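Local coordinates for hydrogenase maturation factor (Thermoanaerobacter tengcongensis, PDB 3VTI), which probably catalyses ATP-dependent transfer of the carbamoyl group of carbamoyl phosphate to the C-terminal cysteine of HypE during [NiFe] hydrogenase maturation, at residues R379-A384 against P731-G736. Residues are numbered along the deposited sequence; the frame is centred on the assembly and turned at random.
Sequences RIIRRA and PCNDGG. With FE (Fe (III) ion), chain G.
The carboxamide of Asn-733 reaches across to the backbone of Ile-381, its ND2 donating to the carbonyl O at 3.0 Å. The bond is nearly straight (165° at the hydrogen): the acceptor sits close to the amide plane of Asn-733, and the donor arrives in the carbonyl plane of Ile-381, on a lone pair. The other end of the amide turns back on its own loop, where OD1 accepts from Gly-735 N at 2.8 Å and closes an Asx turn. This is possible because CG lies between the backbone N and the carbonyl carbon (chi1 63°), which curls the amide over the turn. Held at both ends, the flat group has little freedom to rotate. Ile-381 CG2 lies beyond ND2, close to the plane of the amide, and touches it loosely; the two side chains run at about a right angle.

Beside this bond, the ring of Pro-731 packs against two successive carbonyls: its CG approaches Ile-381 O at 3.5 Å, while its CA makes a CA-H...O contact of 3.3 Å with Ile-380 O. Ile-380 CG2 lies over the same face of the ring as that carbonyl O, at the N end, 3.7 Å from Pro-731 N. The contact is buried and joins the YrdC-like (telomere recombination family) part of the chain to the Kae1-like carbamoyltransferase part. On the first side, beyond strand 377-378, a classic beta bulge sets Ile-381 and Arg-382 together opposite Val-370 of strand 370-374; on the second, the loop leads into helix 737-750. The next residue after the amide, Asp-734, lies beyond the contact and binds the iron(III) ion through OD1 at 2.1 Å, alongside His-483, His-487 and Asp-507. Its OD2 accepts a hydrogen bond of 2.6 Å from water 1, itself an iron ligand.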
loop_
_atom_site.group_PDB
_atom_site.type_symbol
_atom_site.label_atom_id
_atom_site.label_comp_id
_atom_site.label_asym_id
_atom_site.label_seq_id
_atom_site.Cartn_x
_atom_site.Cartn_y
_atom_site.Cartn_z
ATOM N N ARG A 379 -16.022 -49.599 31.086
ATOM C CA ARG A 379 -15.523 -48.394 30.408
ATOM C C ARG A 379 -15.091 -48.752 28.989
ATOM O O ARG A 379 -13.994 -49.266 28.758
ATOM C CB ARG A 379 -14.360 -47.733 31.174
ATOM C CG ARG A 379 -14.558 -47.598 32.683
ATOM C CD ARG A 379 -15.651 -46.591 33.066
ATOM N NE ARG A 379 -15.894 -46.583 34.511
ATOM C CZ ARG A 379 -16.784 -45.813 35.139
ATOM N NH1 ARG A 379 -17.543 -44.961 34.459
ATOM N NH2 ARG A 379 -16.911 -45.898 36.461
ATOM N N ILE A 380 -15.982 -48.486 28.047
ATOM C CA ILE A 380 -15.796 -48.891 26.675
ATOM C C ILE A 380 -14.862 -47.893 25.963
ATOM O O ILE A 380 -14.969 -46.694 26.158
ATOM C CB ILE A 380 -17.180 -49.071 25.978
ATOM C CG1 ILE A 380 -17.049 -49.831 24.657
ATOM C CG2 ILE A 380 -17.912 -47.739 25.793
ATOM C CD1 ILE A 380 -18.329 -50.564 24.271
ATOM N N ILE A 381 -13.933 -48.404 25.161
ATOM C CA ILE A 381 -12.938 -47.588 24.497
ATOM C C ILE A 381 -13.349 -47.418 23.050
ATOM O O ILE A 381 -13.216 -46.334 22.489
ATOM C CB ILE A 381 -11.496 -48.210 24.621
ATOM C CG1 ILE A 381 -10.909 -47.929 26.011
ATOM C CG2 ILE A 381 -10.535 -47.676 23.555
ATOM C CD1 ILE A 381 -11.208 -48.993 27.049
ATOM N N ARG A 382 -13.846 -48.486 22.442
ATOM C CA ARG A 382 -14.318 -48.417 21.075
ATOM C C ARG A 382 -15.591 -49.232 20.962
ATOM O O ARG A 382 -15.576 -50.446 21.148
ATOM C CB ARG A 382 -13.251 -48.931 20.112
ATOM C CG ARG A 382 -13.712 -48.956 18.664
ATOM C CD ARG A 382 -12.857 -49.885 17.872
ATOM N NE ARG A 382 -11.742 -49.181 17.274
ATOM C CZ ARG A 382 -10.687 -49.769 16.720
ATOM N NH1 ARG A 382 -10.571 -51.099 16.731
ATOM N NH2 ARG A 382 -9.737 -49.011 16.172
ATOM N N ARG A 383 -16.695 -48.547 20.687
ATOM C CA ARG A 383 -18.013 -49.170 20.678
ATOM C C ARG A 383 -18.426 -49.517 19.251
ATOM O O ARG A 383 -18.811 -48.639 18.472
ATOM C CB ARG A 383 -19.038 -48.243 21.334
ATOM C CG ARG A 383 -20.354 -48.913 21.707
ATOM C CD ARG A 383 -21.396 -47.886 22.097
ATOM N NE ARG A 383 -22.729 -48.224 21.589
ATOM C CZ ARG A 383 -23.588 -48.956 22.285
ATOM N NH1 ARG A 383 -23.229 -49.403 23.489
ATOM N NH2 ARG A 383 -24.783 -49.252 21.800
ATOM N N ALA A 384 -18.324 -50.800 18.919
ATOM C CA ALA A 384 -18.569 -51.286 17.566
ATOM C C ALA A 384 -19.269 -52.651 17.601
ATOM O O ALA A 384 -20.351 -52.763 18.186
ATOM C CB ALA A 384 -17.260 -51.344 16.778
ATOM N N PRO A 731 -17.737 -44.196 24.878
ATOM C CA PRO A 731 -16.403 -43.864 25.372
ATOM C C PRO A 731 -16.253 -42.437 25.928
ATOM O O PRO A 731 -16.968 -41.530 25.535
ATOM C CB PRO A 731 -15.512 -44.042 24.133
ATOM C CG PRO A 731 -16.308 -44.828 23.161
ATOM C CD PRO A 731 -17.735 -44.422 23.425
ATOM N N CYS A 732 -15.334 -42.257 26.865
ATOM C CA CYS A 732 -14.960 -40.922 27.302
ATOM C C CYS A 732 -14.088 -40.241 26.233
ATOM O O CYS A 732 -13.877 -39.044 26.292
ATOM C CB CYS A 732 -14.266 -40.944 28.676
ATOM S SG CYS A 732 -12.645 -41.758 28.711
ATOM N N ASN A 733 -13.603 -40.998 25.247
ATOM C CA ASN A 733 -12.888 -40.385 24.108
ATOM C C ASN A 733 -13.850 -39.830 23.046
ATOM O O ASN A 733 -15.069 -39.840 23.241
ATOM C CB ASN A 733 -11.873 -41.354 23.490
ATOM C CG ASN A 733 -12.525 -42.606 22.894
ATOM O OD1 ASN A 733 -13.546 -42.528 22.207
ATOM N ND2 ASN A 733 -11.915 -43.762 23.140
ATOM N N ASP A 734 -13.307 -39.370 21.919
ATOM C CA ASP A 734 -14.125 -38.708 20.912
ATOM C C ASP A 734 -15.167 -39.607 20.250
ATOM O O ASP A 734 -15.974 -39.142 19.442
ATOM C CB ASP A 734 -13.249 -38.041 19.859
ATOM C CG ASP A 734 -12.453 -36.895 20.415
ATOM O OD1 ASP A 734 -12.507 -36.661 21.637
ATOM O OD2 ASP A 734 -11.764 -36.229 19.625
ATOM N N GLY A 735 -15.159 -40.886 20.606
ATOM C CA GLY A 735 -16.201 -41.807 20.172
ATOM C C GLY A 735 -17.554 -41.520 20.803
ATOM O O GLY A 735 -18.577 -41.963 20.284
ATOM N N GLY A 736 -17.552 -40.788 21.920
ATOM C CA GLY A 736 -18.774 -40.465 22.652
ATOM C C GLY A 736 -19.310 -39.067 22.403
ATOM O O GLY A 736 -20.371 -38.702 22.905
HETATM FE FE FE G . -11.867 -35.089 22.877
HETATM O O HOH W 1 -10.190 -35.173 21.394
HETATM O O HOH W 2 -10.728 -37.063 23.713
#